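Local atomic coordinates of N-acetylglucosamine-specific lectin (PDB entry 6A7T), a protein that recognises N-acetylglucosamine through a C-type lectin domain, in a manner that does not depend on calcium. Residues A[39-44]-A[149-154]; A[46-51]-A[86-91]; A[115-120]-A[130-135]; A[124-129]-A[136-141]. One frame throughout, in Å; residues are numbered along the deposited sequence. Where two conformers were deposited one is given.

Contact 1: residues A[39-44]-A[149-154]; sequences YLFDET and PSICET. With CA (calcium ion), chain C.
Tyr39 carries its CG anti to the carbonyl carbon (chi1 -60°), whereas Glu153, its partner in the neighbouring antiparallel strand, carries CG anti to the backbone N (chi1 -179°). The two side chains lie side by side and point the same way, with ring and carboxylate planes only 18° apart, and Glu153 CG packs 3.8 Å from Tyr39 CE2. Beyond CG the glutamate is extended, a long reach that lets both of its oxygens bind the calcium ion, OE1 at 2.5 Å and OE2 at 2.6 Å. Thr64, Glu66, Glu70 and two waters complete the site. The hydroxyl of Tyr39 is hydrogen-bonded to Glu70, and Ser37 reaches OE2 of Glu153, so second-shell hydroxyls steady two of the ligands.

On the same side of the sheet Phe41 pairs with Ile151, whose CG2 lies over the ring face, 4.2 Å from the ring centroid, a CH-pi contact suited to the apolar cover given by helix 68-78. The other side holds Leu40 beside Cys152, CB to CB 4.2 Å, under helix 48-57, to which Cys152 is tied by its disulfide with Cys55. Backbone bonds join Leu40 to Cys152 in both directions, and Asp42 to Ser150 likewise. Asp42 OD2 accepts from Thr44 N in an Asx turn and also pairs with Arg46 in a salt bridge.

This pairs a strand near the N-terminus with the C-terminal strand, the arrangement that closes the C-type lectin loop. The three carboxylates gathered here would be expected to repel one another, and the calcium probably offsets that, with Glu153 linking the ion to the sheet.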
# COMPACT_ATOMS: atom_id res chain seq x y z
N TYR A 39 -7.71 4.48 -4.55
CA TYR A 39 -8.03 4.59 -5.97
C TYR A 39 -9.53 4.80 -6.18
O TYR A 39 -10.37 4.13 -5.57
CB TYR A 39 -7.65 3.30 -6.68
CG TYR A 39 -6.19 2.94 -6.59
CD1 TYR A 39 -5.66 2.35 -5.45
CD2 TYR A 39 -5.32 3.20 -7.64
CE1 TYR A 39 -4.30 2.06 -5.34
CE2 TYR A 39 -4.00 2.81 -7.59
CZ TYR A 39 -3.47 2.30 -6.41
OH TYR A 39 -2.14 1.96 -6.41
N LEU A 40 -9.82 5.63 -7.21
CA LEU A 40 -11.18 5.85 -7.68
C LEU A 40 -11.24 5.44 -9.15
O LEU A 40 -10.53 6.03 -9.97
CB LEU A 40 -11.53 7.33 -7.54
CG LEU A 40 -12.94 7.71 -8.02
CD1 LEU A 40 -14.00 7.04 -7.20
CD2 LEU A 40 -13.14 9.21 -7.99
N PHE A 41 -12.08 4.44 -9.45
CA PHE A 41 -12.37 4.02 -10.81
C PHE A 41 -13.62 4.79 -11.24
O PHE A 41 -14.74 4.35 -10.95
CB PHE A 41 -12.48 2.50 -10.84
CG PHE A 41 -11.20 1.79 -10.47
CD1 PHE A 41 -10.86 1.60 -9.13
CD2 PHE A 41 -10.34 1.28 -11.44
CE1 PHE A 41 -9.70 0.93 -8.78
CE2 PHE A 41 -9.17 0.63 -11.08
CZ PHE A 41 -8.85 0.44 -9.76
N ASP A 42 -13.38 5.99 -11.75
CA ASP A 42 -14.49 6.91 -11.99
C ASP A 42 -15.11 6.65 -13.36
O ASP A 42 -14.40 6.62 -14.36
CB ASP A 42 -14.06 8.36 -11.83
CG ASP A 42 -15.29 9.26 -11.66
OD1 ASP A 42 -15.86 9.32 -10.54
OD2 ASP A 42 -15.71 9.83 -12.65
N GLU A 43 -16.44 6.52 -13.40
CA GLU A 43 -17.12 6.07 -14.59
C GLU A 43 -17.70 7.23 -15.39
O GLU A 43 -18.34 7.00 -16.45
CB GLU A 43 -18.17 5.06 -14.19
CG GLU A 43 -17.52 3.82 -13.61
CD GLU A 43 -18.47 2.66 -13.44
OE1 GLU A 43 -19.70 2.93 -13.37
OE2 GLU A 43 -17.98 1.51 -13.39
N THR A 44 -17.51 8.45 -14.93
CA THR A 44 -17.91 9.62 -15.71
C THR A 44 -16.93 9.78 -16.89
O THR A 44 -15.74 9.70 -16.72
CB THR A 44 -17.94 10.93 -14.92
OG1 THR A 44 -18.96 10.83 -13.93
CG2 THR A 44 -18.20 12.14 -15.77
N PRO A 149 -13.84 6.87 -19.03
CA PRO A 149 -13.71 6.82 -17.57
C PRO A 149 -12.21 6.96 -17.28
O PRO A 149 -11.38 6.89 -18.18
CB PRO A 149 -14.32 5.44 -17.22
CG PRO A 149 -13.92 4.60 -18.38
CD PRO A 149 -14.05 5.52 -19.59
N SER A 150 -11.88 7.05 -16.01
CA SER A 150 -10.47 7.30 -15.61
C SER A 150 -10.24 6.72 -14.23
O SER A 150 -11.20 6.33 -13.56
CB SER A 150 -10.15 8.77 -15.66
OG SER A 150 -10.93 9.55 -14.75
N ILE A 151 -8.97 6.64 -13.87
CA ILE A 151 -8.55 6.07 -12.56
C ILE A 151 -7.70 7.10 -11.82
O ILE A 151 -6.67 7.53 -12.33
CB ILE A 151 -7.79 4.74 -12.73
CG1 ILE A 151 -8.60 3.74 -13.55
CG2 ILE A 151 -7.44 4.16 -11.37
CD1 ILE A 151 -7.82 2.60 -14.15
N CYS A 152 -8.18 7.52 -10.64
CA CYS A 152 -7.44 8.48 -9.81
C CYS A 152 -6.73 7.71 -8.68
O CYS A 152 -7.23 6.67 -8.25
CB CYS A 152 -8.31 9.52 -9.12
SG CYS A 152 -9.37 10.46 -10.24
N GLU A 153 -5.54 8.17 -8.31
CA GLU A 153 -4.75 7.59 -7.22
C GLU A 153 -4.41 8.71 -6.22
O GLU A 153 -3.99 9.75 -6.63
CB GLU A 153 -3.51 6.92 -7.80
CG GLU A 153 -2.61 6.25 -6.76
CD GLU A 153 -1.30 5.66 -7.28
OE1 GLU A 153 -0.87 5.96 -8.44
OE2 GLU A 153 -0.68 4.94 -6.49
N THR A 154 -4.56 8.44 -4.92
CA THR A 154 -4.07 9.38 -3.89
C THR A 154 -3.23 8.60 -2.88
O THR A 154 -3.51 7.41 -2.60
CB THR A 154 -5.22 10.10 -3.18
OG1 THR A 154 -4.66 11.06 -2.28
CG2 THR A 154 -6.15 9.16 -2.46
CA CA C . 1.03 4.27 -8.30
O HOH W 1 -12.79 10.47 -16.68
O HOH W 2 2.04 3.31 -6.26
O HOH W 3 2.05 6.32 -7.33

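Contact 2: residues A[46-51]-A[86-91]; sequences RGWEDS and YYWIGG
Trp48 and Trp88 meet as an offset edge-to-face pair: the edge of the Trp48 indole points to the face of Trp88, with planes at 85° and five-membered-ring centroids 5.3 Å apart. Trp48 CB sits over the centre of that same face as a CH-pi donor, while Trp48 CD1 comes to 3.5 Å from Trp88 CE3. The edge of Tyr86, through CE2, meets the opposite face of Trp88, toward the rim. Trp48 has CG anti to the backbone N (chi1 -176°). Its NE1, on the five-membered ring, donates to Ile89 O at 2.8 Å, the carbonyl that opens the inverse gamma turn centred on Gly90, while CZ2 of the six-membered ring lies near Gly91 O.

Trp88 NE1 makes a weak bond to Arg46 O at 3.1 Å, and a second weak one to Thr146 O. At the start of helix 48-57, Gly47 takes the N-cap position, and its carbonyl receives both the N-H and the hydroxyl of Ser51, a small residue that fits near Trp88 CD1.

The Trp-Ile-Gly run corresponds to the WIGL motif of C-type lectins. Two large indoles fill the core between helix and sheet; the N-H of Trp48 is well met by one carbonyl, that of Trp88 less firmly by two.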
# COMPACT_ATOMS: atom_id res chain seq x y z
N ARG A 46 -14.85 11.58 -19.61
CA ARG A 46 -14.19 12.87 -19.80
C ARG A 46 -12.97 12.67 -20.70
O ARG A 46 -12.40 11.58 -20.76
CB ARG A 46 -13.68 13.44 -18.47
CG ARG A 46 -14.65 13.44 -17.29
CD ARG A 46 -13.92 13.86 -16.02
NE ARG A 46 -14.77 13.86 -14.85
CZ ARG A 46 -15.00 12.78 -14.11
NH1 ARG A 46 -14.43 11.64 -14.43
NH2 ARG A 46 -15.79 12.83 -13.06
N GLY A 47 -12.56 13.73 -21.42
CA GLY A 47 -11.33 13.74 -22.14
C GLY A 47 -10.17 13.58 -21.18
O GLY A 47 -10.36 13.67 -19.99
N TRP A 48 -9.00 13.24 -21.71
CA TRP A 48 -7.85 12.90 -20.84
C TRP A 48 -7.47 14.11 -19.99
O TRP A 48 -7.28 13.94 -18.78
CB TRP A 48 -6.68 12.40 -21.65
CG TRP A 48 -5.53 11.95 -20.83
CD1 TRP A 48 -5.28 10.66 -20.45
CD2 TRP A 48 -4.45 12.73 -20.31
NE1 TRP A 48 -4.11 10.59 -19.76
CE2 TRP A 48 -3.59 11.86 -19.65
CE3 TRP A 48 -4.13 14.10 -20.35
CZ2 TRP A 48 -2.46 12.32 -18.99
CZ3 TRP A 48 -2.93 14.53 -19.81
CH2 TRP A 48 -2.13 13.65 -19.09
N GLU A 49 -7.33 15.28 -20.61
CA GLU A 49 -7.02 16.48 -19.85
C GLU A 49 -8.10 16.76 -18.78
O GLU A 49 -7.75 17.14 -17.67
CB GLU A 49 -6.89 17.70 -20.76
CG GLU A 49 -5.61 17.70 -21.53
CD GLU A 49 -4.33 17.96 -20.74
OE1 GLU A 49 -4.42 18.35 -19.56
OE2 GLU A 49 -3.25 17.84 -21.36
N ASP A 50 -9.39 16.65 -19.13
CA ASP A 50 -10.43 16.87 -18.13
C ASP A 50 -10.40 15.80 -17.02
O ASP A 50 -10.76 16.12 -15.88
CB ASP A 50 -11.83 16.97 -18.72
CG ASP A 50 -12.03 18.28 -19.47
OD1 ASP A 50 -11.22 19.22 -19.25
OD2 ASP A 50 -13.04 18.36 -20.22
N SER A 51 -9.96 14.59 -17.36
CA SER A 51 -9.76 13.53 -16.33
C SER A 51 -8.62 13.92 -15.40
O SER A 51 -8.71 13.68 -14.19
CB SER A 51 -9.51 12.17 -16.96
OG SER A 51 -10.60 11.80 -17.82
N TYR A 86 -11.87 0.98 -22.10
CA TYR A 86 -10.62 1.70 -21.83
C TYR A 86 -10.85 2.67 -20.67
O TYR A 86 -11.97 3.10 -20.44
CB TYR A 86 -10.10 2.47 -23.04
CG TYR A 86 -10.92 3.65 -23.49
CD1 TYR A 86 -12.04 3.53 -24.30
CD2 TYR A 86 -10.53 4.94 -23.16
CE1 TYR A 86 -12.78 4.63 -24.71
CE2 TYR A 86 -11.25 6.04 -23.57
CZ TYR A 86 -12.38 5.90 -24.34
OH TYR A 86 -13.05 7.06 -24.70
N TYR A 87 -9.77 2.94 -19.94
CA TYR A 87 -9.74 3.91 -18.84
C TYR A 87 -8.50 4.78 -19.02
O TYR A 87 -7.43 4.25 -19.14
CB TYR A 87 -9.66 3.22 -17.48
CG TYR A 87 -10.89 2.49 -17.02
CD1 TYR A 87 -11.21 1.26 -17.54
CD2 TYR A 87 -11.70 3.01 -16.03
CE1 TYR A 87 -12.32 0.55 -17.10
CE2 TYR A 87 -12.82 2.32 -15.58
CZ TYR A 87 -13.13 1.08 -16.12
OH TYR A 87 -14.26 0.39 -15.72
N TRP A 88 -8.67 6.10 -18.87
CA TRP A 88 -7.49 7.00 -18.85
C TRP A 88 -6.63 6.80 -17.61
O TRP A 88 -7.18 6.66 -16.49
CB TRP A 88 -7.92 8.47 -18.93
CG TRP A 88 -8.60 8.83 -20.22
CD1 TRP A 88 -9.81 9.40 -20.33
CD2 TRP A 88 -8.14 8.59 -21.56
NE1 TRP A 88 -10.13 9.62 -21.65
CE2 TRP A 88 -9.14 9.11 -22.42
CE3 TRP A 88 -6.98 8.04 -22.12
CZ2 TRP A 88 -9.02 9.10 -23.81
CZ3 TRP A 88 -6.87 8.02 -23.50
CH2 TRP A 88 -7.88 8.53 -24.31
N ILE A 89 -5.31 6.89 -17.80
CA ILE A 89 -4.34 6.82 -16.70
C ILE A 89 -3.32 7.96 -16.85
O ILE A 89 -3.34 8.68 -17.82
CB ILE A 89 -3.65 5.45 -16.61
CG1 ILE A 89 -2.80 5.13 -17.85
CG2 ILE A 89 -4.68 4.38 -16.36
CD1 ILE A 89 -1.99 3.84 -17.74
N GLY A 90 -2.52 8.11 -15.84
CA GLY A 90 -1.65 9.28 -15.63
C GLY A 90 -0.32 9.14 -16.35
O GLY A 90 0.73 9.38 -15.74
N GLY A 91 -0.37 8.82 -17.65
CA GLY A 91 0.85 8.84 -18.49
C GLY A 91 0.58 9.51 -19.80
O GLY A 91 -0.51 9.53 -20.35

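Contact 3: residues A[115-120]-A[130-135]; sequences PNRPDA and YKEIVW
Arg117, which meets Ile133 and Glu132 across the contact, donates from NH1 to the backbone O of Asn116 at 3.0 Å. The acceptor lies in the guanidinium plane, although the donor stands well above the carbonyl plane, and a second bond runs from NE to the side-chain oxygen of Asn138. Held at two nitrogens, the guanidinium has its rotation fixed, and one of its faces is turned to Ile133 CD1, which lies 3.5 Å from NE and 3.7 Å from CZ.

The arginine chain bends at chi2 (-51°), which turns CD aside, and the side chains of Arg117 and Ile133 cross at about a right angle. Glu132 adds a long salt bridge, OE2 to Arg117 NH2 3.8 Å; the oxygen is well out of the guanidinium plane, so this is attraction of charge without a directed N-H. Pro115 packs its CD 4.0 Å from Ile133 CG1 and 3.6 Å from Glu132 O.

Glu132 and Ile133 belong to a type II' turn from Tyr130 to Ile133, in which Lys131 takes a positive phi (52°). Two backbone bonds close the turn, which presents Glu132 and Ile133 to Arg117. Arg117 binds N-acetylglucosamine and Asp119 a second calcium ion, neither present on this chain here. With a cis peptide before Pro118, the Arg-Pro-Asp run occupies the place of the EPN or QPD motif in the long-loop sugar site of C-type lectins.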
# COMPACT_ATOMS: atom_id res chain seq x y z
N PRO A 115 0.85 -5.18 -26.93
CA PRO A 115 1.82 -5.50 -27.96
C PRO A 115 1.92 -4.36 -28.99
O PRO A 115 0.92 -3.86 -29.42
CB PRO A 115 1.24 -6.78 -28.58
CG PRO A 115 0.23 -7.33 -27.58
CD PRO A 115 -0.25 -6.14 -26.77
N ASN A 116 3.14 -4.02 -29.41
CA ASN A 116 3.41 -3.06 -30.49
C ASN A 116 2.83 -1.67 -30.16
O ASN A 116 2.27 -0.99 -31.07
CB ASN A 116 2.89 -3.58 -31.83
CG ASN A 116 3.44 -4.98 -32.08
OD1 ASN A 116 4.64 -5.20 -31.99
ND2 ASN A 116 2.54 -5.93 -32.31
N ARG A 117 2.91 -1.35 -28.88
CA ARG A 117 2.51 -0.08 -28.26
C ARG A 117 3.67 0.41 -27.40
O ARG A 117 4.36 -0.36 -26.73
CB ARG A 117 1.23 -0.28 -27.42
CG ARG A 117 -0.03 -0.62 -28.21
CD ARG A 117 -0.34 0.31 -29.34
NE ARG A 117 -1.60 0.02 -29.98
CZ ARG A 117 -1.72 -0.84 -30.99
NH1 ARG A 117 -0.64 -1.41 -31.48
NH2 ARG A 117 -2.91 -1.07 -31.53
N PRO A 118 3.89 1.74 -27.39
CA PRO A 118 3.07 2.69 -28.10
C PRO A 118 3.20 2.69 -29.64
O PRO A 118 4.29 2.56 -30.18
CB PRO A 118 3.57 4.04 -27.56
CG PRO A 118 5.01 3.76 -27.17
CD PRO A 118 5.03 2.31 -26.69
N ASP A 119 2.09 2.86 -30.33
CA ASP A 119 2.12 2.88 -31.76
C ASP A 119 2.72 4.20 -32.29
O ASP A 119 3.34 4.26 -33.38
CB ASP A 119 0.72 2.71 -32.31
CG ASP A 119 0.74 2.77 -33.82
OD1 ASP A 119 1.33 1.86 -34.41
OD2 ASP A 119 0.17 3.74 -34.38
N ALA A 120 2.52 5.30 -31.56
CA ALA A 120 2.87 6.66 -32.06
C ALA A 120 3.25 7.57 -30.88
O ALA A 120 2.95 7.28 -29.71
CB ALA A 120 1.74 7.24 -32.86
N TYR A 130 -9.03 -4.44 -26.15
CA TYR A 130 -9.47 -4.52 -27.53
C TYR A 130 -8.47 -5.34 -28.36
O TYR A 130 -7.27 -5.06 -28.41
CB TYR A 130 -9.71 -3.13 -28.14
CG TYR A 130 -10.28 -3.17 -29.54
CD1 TYR A 130 -11.48 -3.80 -29.81
CD2 TYR A 130 -9.58 -2.64 -30.60
CE1 TYR A 130 -11.99 -3.87 -31.09
CE2 TYR A 130 -10.07 -2.70 -31.90
CZ TYR A 130 -11.28 -3.32 -32.14
OH TYR A 130 -11.77 -3.38 -33.43
N LYS A 131 -9.00 -6.41 -28.96
CA LYS A 131 -8.23 -7.37 -29.73
C LYS A 131 -7.02 -7.87 -28.91
O LYS A 131 -7.20 -8.45 -27.86
CB LYS A 131 -7.91 -6.76 -31.10
CG LYS A 131 -9.14 -6.21 -31.83
CD LYS A 131 -9.00 -6.03 -33.34
CE LYS A 131 -7.86 -5.12 -33.73
NZ LYS A 131 -8.16 -4.38 -34.99
N GLU A 132 -5.80 -7.68 -29.43
CA GLU A 132 -4.54 -8.20 -28.87
C GLU A 132 -4.13 -7.49 -27.56
O GLU A 132 -3.29 -7.98 -26.83
CB GLU A 132 -3.44 -8.11 -29.95
CG GLU A 132 -3.07 -6.68 -30.41
CD GLU A 132 -4.06 -5.93 -31.31
OE1 GLU A 132 -4.83 -6.61 -32.04
OE2 GLU A 132 -4.08 -4.65 -31.28
N ILE A 133 -4.70 -6.31 -27.28
CA ILE A 133 -4.41 -5.55 -26.06
C ILE A 133 -5.45 -5.99 -25.01
O ILE A 133 -6.64 -5.68 -25.15
CB ILE A 133 -4.42 -4.05 -26.38
CG1 ILE A 133 -3.35 -3.71 -27.43
CG2 ILE A 133 -4.27 -3.19 -25.14
CD1 ILE A 133 -3.38 -2.29 -27.96
N VAL A 134 -4.99 -6.72 -24.00
CA VAL A 134 -5.87 -7.33 -22.99
C VAL A 134 -5.66 -6.63 -21.64
O VAL A 134 -4.90 -7.12 -20.80
CB VAL A 134 -5.61 -8.85 -22.89
CG1 VAL A 134 -6.59 -9.55 -21.97
CG2 VAL A 134 -5.62 -9.46 -24.27
N TRP A 135 -6.35 -5.49 -21.44
CA TRP A 135 -6.18 -4.69 -20.26
C TRP A 135 -4.69 -4.36 -20.06
O TRP A 135 -4.07 -4.64 -19.06
CB TRP A 135 -6.85 -5.32 -19.03
CG TRP A 135 -8.35 -5.28 -19.11
CD1 TRP A 135 -9.18 -6.36 -19.03
CD2 TRP A 135 -9.19 -4.14 -19.33
NE1 TRP A 135 -10.48 -5.95 -19.13
CE2 TRP A 135 -10.52 -4.61 -19.33
CE3 TRP A 135 -8.96 -2.76 -19.48
CZ2 TRP A 135 -11.61 -3.75 -19.46
CZ3 TRP A 135 -10.04 -1.92 -19.65
CH2 TRP A 135 -11.35 -2.42 -19.69

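Contact 4: residues A[124-129]-A[136-141]; sequences CMDYLN and QWNDHQ
Tyr127 and Trp137 form the tight half of this hairpin. The indole edge meets the tyrosine face with planes at 85°, CD1 of Trp137 standing 3.6 Å above the centre of the tyrosine ring and NE1 3.2 Å from CZ. On the other flank of the indole, Met125 turns CE back at chi3 (61°), and this methyl rests 3.4 Å from Trp137 CE3. A flexible thioether can bend its methyl against a rigid ring. The tyrosine hydroxyl is hydrogen-bonded to Asp71.

On the other sheet face Leu128, Asn138 and His140 are partly exposed and the packing is looser. Asp126, buried against Tyr86 and Trp88, lies beside Asn138, OD1 3.2 Å from Asn138 CB. Leu128 runs along the other flank of Asn138, CD2 3.7 Å from ND2, while Asn138 OD1 accepts from Arg117 NE. His140 turns its ring away to bond Thr146. Asn138 and His140 bind N-acetylglucosamine and Asp139 the second calcium, neither bound in this chain; Trp137-Asn138-Asp139 is the WND motif of C-type lectins.

Paired backbone bonds join Cys124 to His140, Asp126 to Asn138 and Leu128 to Gln136. Strand 136-140 is the outermost of its sheet, and strand 124-130 pairs on its other side with strand 86-94. Cys124 is tied to Cys143 by a disulfide, Tyr127 packs on helix 68-78 through Ile74 and Ile78, and the rings of Trp102 and Trp113 meet Trp137 edge-to-face.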
# COMPACT_ATOMS: atom_id res chain seq x y z
N CYS A 124 -1.65 10.28 -25.11
CA CYS A 124 -1.91 10.02 -23.70
C CYS A 124 -2.27 8.55 -23.53
O CYS A 124 -2.67 7.93 -24.49
CB CYS A 124 -3.03 10.91 -23.20
SG CYS A 124 -2.58 12.66 -23.31
N MET A 125 -2.12 8.05 -22.30
CA MET A 125 -2.22 6.61 -22.08
C MET A 125 -3.55 6.21 -21.44
O MET A 125 -4.13 6.93 -20.62
CB MET A 125 -1.07 6.09 -21.23
CG MET A 125 0.34 6.37 -21.84
SD MET A 125 1.71 6.08 -20.78
CE MET A 125 1.48 4.33 -20.46
N ASP A 126 -3.95 5.01 -21.81
CA ASP A 126 -5.07 4.30 -21.20
C ASP A 126 -4.69 2.84 -20.92
O ASP A 126 -3.67 2.37 -21.37
CB ASP A 126 -6.33 4.44 -22.05
CG ASP A 126 -6.31 3.84 -23.44
OD1 ASP A 126 -5.45 2.99 -23.68
OD2 ASP A 126 -7.22 4.20 -24.21
N TYR A 127 -5.49 2.17 -20.08
CA TYR A 127 -5.68 0.70 -20.15
C TYR A 127 -6.73 0.50 -21.22
O TYR A 127 -7.76 1.14 -21.18
CB TYR A 127 -6.16 0.12 -18.82
CG TYR A 127 -5.06 -0.19 -17.85
CD1 TYR A 127 -4.41 -1.42 -17.80
CD2 TYR A 127 -4.65 0.78 -16.94
CE1 TYR A 127 -3.39 -1.68 -16.89
CE2 TYR A 127 -3.59 0.55 -16.07
CZ TYR A 127 -2.96 -0.68 -16.02
OH TYR A 127 -1.92 -0.90 -15.15
N LEU A 128 -6.51 -0.46 -22.13
CA LEU A 128 -7.45 -0.77 -23.17
C LEU A 128 -7.68 -2.29 -23.20
O LEU A 128 -6.71 -3.02 -22.95
CB LEU A 128 -6.82 -0.34 -24.50
CG LEU A 128 -7.58 -0.70 -25.78
CD1 LEU A 128 -8.94 -0.04 -25.89
CD2 LEU A 128 -6.73 -0.38 -27.01
N ASN A 129 -8.92 -2.66 -23.51
CA ASN A 129 -9.27 -4.06 -23.79
C ASN A 129 -9.87 -4.13 -25.18
O ASN A 129 -11.06 -3.85 -25.38
CB ASN A 129 -10.24 -4.56 -22.72
CG ASN A 129 -10.57 -6.02 -22.89
OD1 ASN A 129 -9.69 -6.81 -23.20
ND2 ASN A 129 -11.82 -6.33 -22.65
N GLN A 136 -4.13 -3.72 -21.09
CA GLN A 136 -2.75 -3.25 -21.12
C GLN A 136 -2.77 -1.82 -21.66
O GLN A 136 -3.80 -1.34 -22.20
CB GLN A 136 -1.90 -4.19 -21.99
CG GLN A 136 -1.69 -5.56 -21.37
CD GLN A 136 -1.15 -6.52 -22.41
OE1 GLN A 136 -1.74 -6.75 -23.46
NE2 GLN A 136 0.02 -7.02 -22.12
N TRP A 137 -1.63 -1.17 -21.63
CA TRP A 137 -1.62 0.26 -22.00
C TRP A 137 -1.63 0.47 -23.52
O TRP A 137 -1.03 -0.32 -24.26
CB TRP A 137 -0.44 1.00 -21.37
CG TRP A 137 -0.18 0.74 -19.94
CD1 TRP A 137 -1.08 0.46 -18.96
CD2 TRP A 137 1.10 0.84 -19.30
NE1 TRP A 137 -0.44 0.30 -17.78
CE2 TRP A 137 0.91 0.52 -17.96
CE3 TRP A 137 2.40 1.10 -19.75
CZ2 TRP A 137 1.93 0.49 -17.03
CZ3 TRP A 137 3.42 1.01 -18.84
CH2 TRP A 137 3.20 0.77 -17.50
N ASN A 138 -2.36 1.50 -24.00
CA ASN A 138 -2.41 1.94 -25.38
C ASN A 138 -2.23 3.47 -25.39
O ASN A 138 -2.56 4.15 -24.39
CB ASN A 138 -3.75 1.68 -26.05
CG ASN A 138 -3.74 1.99 -27.52
OD1 ASN A 138 -2.75 1.67 -28.15
ND2 ASN A 138 -4.79 2.61 -28.04
N ASP A 139 -1.66 3.99 -26.47
CA ASP A 139 -1.45 5.44 -26.69
C ASP A 139 -2.54 5.97 -27.62
O ASP A 139 -2.75 5.42 -28.73
CB ASP A 139 -0.08 5.70 -27.33
CG ASP A 139 0.12 4.96 -28.65
OD1 ASP A 139 0.11 3.72 -28.61
OD2 ASP A 139 0.16 5.64 -29.70
N HIS A 140 -3.23 7.04 -27.23
CA HIS A 140 -4.27 7.66 -27.98
C HIS A 140 -3.84 9.11 -28.24
O HIS A 140 -3.40 9.79 -27.32
CB HIS A 140 -5.63 7.64 -27.24
CG HIS A 140 -6.77 8.18 -28.03
ND1 HIS A 140 -7.31 7.48 -29.10
CD2 HIS A 140 -7.55 9.28 -27.89
CE1 HIS A 140 -8.35 8.13 -29.58
NE2 HIS A 140 -8.50 9.26 -28.88
N GLN A 141 -3.99 9.57 -29.48
CA GLN A 141 -3.37 10.85 -29.85
C GLN A 141 -4.33 12.04 -29.63
O GLN A 141 -3.93 13.20 -29.84
CB GLN A 141 -2.79 10.69 -31.26
CG GLN A 141 -1.36 10.17 -31.23
CD GLN A 141 -1.21 8.73 -30.79
OE1 GLN A 141 -2.02 7.88 -31.13
NE2 GLN A 141 -0.14 8.41 -30.10

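Contact 1 closes the chain around the other three, which lie between its strands in sequence. Contact 2 joins it through backbone bonds, with Pro149 O 2.9 Å from Trp88 N, and reaches contact 4 through Gly91 O, 2.9 Å from Met125 N. Contacts 3 and 4 interlock along the chain, with centres 8 Å apart; Arg117 NE stands 2.7 Å from Asn138 OD1 and Asp119 N 2.8 Å from Asp139 OD1, so together they shape the N-acetylglucosamine pocket and the second calcium site. The calcium present here belongs to contact 1, whose centre is about 21 Å from that of contact 3, on opposite sides of the chain's centre, which separates this metal from the sugar site.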